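Local coordinates for protein hydroquinone dioxygenase small subunit (Pseudomonas sp., PDB 4ZXA) that is the cupin-family small subunit of a two-subunit, iron(II)-dependent hydroquinone 1,2-dioxygenase, which probably opens the ring of hydroquinone with molecular oxygen, at residues A[40-50]-A[140-149]. Numbering follows the deposited sequence.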
loop_
_atom_site.group_PDB
_atom_site.type_symbol
_atom_site.label_atom_id
_atom_site.label_comp_id
_atom_site.label_asym_id
_atom_site.label_seq_id
_atom_site.Cartn_x
_atom_site.Cartn_y
_atom_site.Cartn_z
ATOM N N ILE A 40 -13.729 23.623 18.883
ATOM C CA ILE A 40 -14.438 23.878 20.139
ATOM C C ILE A 40 -13.756 24.974 20.979
ATOM O O ILE A 40 -14.386 25.638 21.806
ATOM C CB ILE A 40 -14.616 22.595 20.994
ATOM C CG1 ILE A 40 -13.263 21.977 21.358
ATOM C CG2 ILE A 40 -15.479 21.570 20.278
ATOM C CD1 ILE A 40 -13.383 20.926 22.440
ATOM N N PHE A 41 -12.467 25.166 20.749
ATOM C CA PHE A 41 -11.733 26.145 21.509
ATOM C C PHE A 41 -11.982 27.541 20.966
ATOM O O PHE A 41 -12.289 28.450 21.728
ATOM C CB PHE A 41 -10.255 25.757 21.614
ATOM C CG PHE A 41 -10.053 24.480 22.363
ATOM C CD1 PHE A 41 -10.290 24.429 23.718
ATOM C CD2 PHE A 41 -9.707 23.311 21.703
ATOM C CE1 PHE A 41 -10.154 23.246 24.413
ATOM C CE2 PHE A 41 -9.560 22.119 22.398
ATOM C CZ PHE A 41 -9.789 22.088 23.753
ATOM N N GLU A 42 -11.890 27.701 19.654
ATOM C CA GLU A 42 -12.319 28.944 19.037
ATOM C C GLU A 42 -13.753 29.261 19.461
ATOM O O GLU A 42 -14.066 30.390 19.853
ATOM C CB GLU A 42 -12.205 28.878 17.506
ATOM C CG GLU A 42 -12.401 30.223 16.827
ATOM C CD GLU A 42 -11.951 30.214 15.383
ATOM O OE1 GLU A 42 -12.344 29.292 14.631
ATOM O OE2 GLU A 42 -11.185 31.127 15.003
ATOM N N VAL A 43 -14.622 28.261 19.405
ATOM C CA VAL A 43 -16.018 28.485 19.768
ATOM C C VAL A 43 -16.209 29.015 21.206
ATOM O O VAL A 43 -16.889 30.021 21.416
ATOM C CB VAL A 43 -16.907 27.239 19.508
ATOM C CG1 VAL A 43 -18.259 27.389 20.213
ATOM C CG2 VAL A 43 -17.114 27.028 18.005
ATOM N N ALA A 44 -15.625 28.331 22.184
ATOM C CA ALA A 44 -15.731 28.753 23.575
ATOM C C ALA A 44 -15.071 30.121 23.787
ATOM O O ALA A 44 -15.505 30.916 24.625
ATOM C CB ALA A 44 -15.110 27.706 24.502
ATOM N N GLN A 45 -14.027 30.392 23.011
ATOM C CA GLN A 45 -13.282 31.627 23.157
ATOM C C GLN A 45 -14.154 32.807 22.788
ATOM O O GLN A 45 -13.911 33.919 23.243
ATOM C CB GLN A 45 -12.041 31.614 22.271
ATOM C CG GLN A 45 -11.149 32.857 22.399
ATOM C CD GLN A 45 -10.091 32.931 21.295
ATOM O OE1 GLN A 45 -10.407 33.200 20.129
ATOM N NE2 GLN A 45 -8.832 32.676 21.657
ATOM N N ASN A 46 -15.171 32.562 21.969
ATOM C CA ASN A 46 -15.981 33.642 21.410
ATOM C C ASN A 46 -17.445 33.567 21.809
ATOM O O ASN A 46 -18.323 34.057 21.088
ATOM C CB ASN A 46 -15.877 33.661 19.883
ATOM C CG ASN A 46 -14.458 33.866 19.400
ATOM O OD1 ASN A 46 -14.091 33.402 18.325
ATOM N ND2 ASN A 46 -13.645 34.549 20.198
ATOM N N SER A 47 -17.704 32.962 22.962
ATOM C CA SER A 47 -19.068 32.784 23.427
ATOM C C SER A 47 -19.210 33.210 24.878
ATOM O O SER A 47 -18.210 33.372 25.585
ATOM C CB SER A 47 -19.505 31.331 23.219
ATOM O OG SER A 47 -19.420 30.993 21.836
ATOM N N LYS A 48 -20.453 33.414 25.311
ATOM C CA LYS A 48 -20.732 33.860 26.671
ATOM C C LYS A 48 -20.645 32.668 27.603
ATOM O O LYS A 48 -20.763 31.529 27.170
ATOM C CB LYS A 48 -22.133 34.452 26.764
ATOM C CG LYS A 48 -22.455 35.525 25.751
ATOM C CD LYS A 48 -23.946 35.869 25.834
ATOM C CE LYS A 48 -24.399 36.742 24.668
ATOM N NZ LYS A 48 -24.127 36.092 23.340
ATOM N N PRO A 49 -20.440 32.919 28.896
ATOM C CA PRO A 49 -20.325 31.763 29.784
ATOM C C PRO A 49 -21.562 30.887 29.737
ATOM O O PRO A 49 -22.674 31.382 29.932
ATOM C CB PRO A 49 -20.156 32.408 31.159
ATOM C CG PRO A 49 -19.401 33.662 30.851
ATOM C CD PRO A 49 -20.021 34.163 29.560
ATOM N N TYR A 50 -21.357 29.606 29.438
ATOM C CA TYR A 50 -22.408 28.589 29.494
ATOM C C TYR A 50 -23.485 28.693 28.421
ATOM O O TYR A 50 -24.528 28.060 28.514
ATOM C CB TYR A 50 -23.017 28.523 30.893
ATOM C CG TYR A 50 -22.003 28.113 31.933
ATOM C CD1 TYR A 50 -21.493 26.811 31.962
ATOM C CD2 TYR A 50 -21.536 29.028 32.875
ATOM C CE1 TYR A 50 -20.560 26.429 32.912
ATOM C CE2 TYR A 50 -20.602 28.653 33.831
ATOM C CZ TYR A 50 -20.113 27.354 33.847
ATOM O OH TYR A 50 -19.181 26.985 34.802
ATOM N N PHE A 140 -22.685 23.916 37.063
ATOM C CA PHE A 140 -21.258 23.988 36.761
ATOM C C PHE A 140 -20.554 25.132 37.513
ATOM O O PHE A 140 -21.027 26.276 37.506
ATOM C CB PHE A 140 -21.064 24.203 35.258
ATOM C CG PHE A 140 -21.526 23.048 34.394
ATOM C CD1 PHE A 140 -21.130 21.749 34.662
ATOM C CD2 PHE A 140 -22.346 23.274 33.297
ATOM C CE1 PHE A 140 -21.547 20.702 33.855
ATOM C CE2 PHE A 140 -22.770 22.230 32.491
ATOM C CZ PHE A 140 -22.371 20.948 32.768
ATOM N N GLU A 141 -19.418 24.815 38.136
ATOM C CA GLU A 141 -18.571 25.789 38.836
ATOM C C GLU A 141 -17.184 25.859 38.210
ATOM O O GLU A 141 -16.483 24.855 38.160
ATOM C CB GLU A 141 -18.363 25.361 40.287
ATOM C CG GLU A 141 -19.600 25.356 41.142
ATOM C CD GLU A 141 -20.121 26.750 41.400
ATOM O OE1 GLU A 141 -19.460 27.731 40.966
ATOM O OE2 GLU A 141 -21.197 26.852 42.030
ATOM N N ALA A 142 -16.758 27.041 37.785
ATOM C CA ALA A 142 -15.447 27.178 37.162
ATOM C C ALA A 142 -14.706 28.432 37.634
ATOM O O ALA A 142 -15.131 29.556 37.346
ATOM C CB ALA A 142 -15.581 27.178 35.641
ATOM N N SER A 143 -13.596 28.234 38.342
ATOM C CA SER A 143 -12.784 29.347 38.836
ATOM C C SER A 143 -12.051 30.007 37.685
ATOM O O SER A 143 -11.901 31.232 37.648
ATOM C CB SER A 143 -11.760 28.864 39.867
ATOM O OG SER A 143 -12.392 28.156 40.914
ATOM N N ARG A 144 -11.584 29.179 36.753
ATOM C CA ARG A 144 -10.844 29.657 35.588
ATOM C C ARG A 144 -11.543 29.236 34.310
ATOM O O ARG A 144 -12.226 28.217 34.279
ATOM C CB ARG A 144 -9.411 29.124 35.606
ATOM C CG ARG A 144 -8.658 29.461 36.891
ATOM C CD ARG A 144 -7.140 29.323 36.740
ATOM N NE ARG A 144 -6.459 29.557 38.012
ATOM C CZ ARG A 144 -6.542 28.743 39.064
ATOM N NH1 ARG A 144 -7.281 27.640 38.992
ATOM N NH2 ARG A 144 -5.891 29.030 40.190
ATOM N N PRO A 145 -11.375 30.026 33.246
ATOM C CA PRO A 145 -12.042 29.719 31.978
ATOM C C PRO A 145 -11.667 28.323 31.469
ATOM O O PRO A 145 -10.485 27.972 31.393
ATOM C CB PRO A 145 -11.505 30.802 31.025
ATOM C CG PRO A 145 -11.027 31.911 31.922
ATOM C CD PRO A 145 -10.504 31.210 33.146
ATOM N N GLY A 146 -12.680 27.532 31.135
ATOM C CA GLY A 146 -12.468 26.205 30.592
ATOM C C GLY A 146 -13.485 25.896 29.509
ATOM O O GLY A 146 -14.309 26.741 29.163
ATOM N N VAL A 147 -13.431 24.672 28.990
ATOM C CA VAL A 147 -14.322 24.239 27.923
ATOM C C VAL A 147 -15.034 22.925 28.267
ATOM O O VAL A 147 -14.384 21.942 28.638
ATOM C CB VAL A 147 -13.543 24.066 26.619
ATOM C CG1 VAL A 147 -14.468 23.621 25.528
ATOM C CG2 VAL A 147 -12.845 25.371 26.229
ATOM N N ILE A 148 -16.367 22.927 28.166
ATOM C CA ILE A 148 -17.175 21.725 28.402
ATOM C C ILE A 148 -17.861 21.261 27.115
ATOM O O ILE A 148 -18.534 22.057 26.440
ATOM C CB ILE A 148 -18.307 21.964 29.424
ATOM C CG1 ILE A 148 -17.772 22.512 30.750
ATOM C CG2 ILE A 148 -19.097 20.684 29.645
ATOM C CD1 ILE A 148 -18.875 22.852 31.763
ATOM N N LEU A 149 -17.694 19.980 26.778
ATOM C CA LEU A 149 -18.443 19.370 25.687
ATOM C C LEU A 149 -19.626 18.633 26.275
ATOM O O LEU A 149 -19.464 17.765 27.147
ATOM C CB LEU A 149 -17.584 18.372 24.912
ATOM C CG LEU A 149 -16.790 18.859 23.708
ATOM C CD1 LEU A 149 -15.897 17.744 23.197
ATOM C CD2 LEU A 149 -17.707 19.304 22.615
#
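Phe140 meets Tyr50 rim to rim. The ring planes lie only 9° apart, with centroids 5.8 Å from each other, and neither ring covers the other's face. Phe140 CB lies close to Tyr50 CE1. The CG of Tyr50 stands anti to its carbonyl carbon (chi1 -63°), which carries the phenol across to strand 136-142. There Ala142 CB touches Tyr50 OH at 3.7 Å, and the hydroxyl is hydrogen-bonded to Gly70 O. After the corner, Val147 CG2 touches both Phe41 CD1 and Ala44 CB, each at 3.7 Å. Ile148 CD1 lies over the centre of the Phe140 ring, 3.6 Å above its plane, and meets the Tyr50 ring at its edge. Replacing Tyr50 by alanine is likely to open a gap beside Phe140 and leave Gly70 O without its hydroxyl partner. Leu149 CD2 packs on Ile40 CG2 at 3.9 Å, the two side chains crossing at about a right angle. The contact joins two sheets of the cupin fold: helix 40-45 packs on strand 145-153, beside strands 61-69 and 81-87, while Tyr50 reaches strand 136-142 of the other sheet. Ile40 and Phe41 also pack on Val294 and Gly292 of the large subunit, a separate chain.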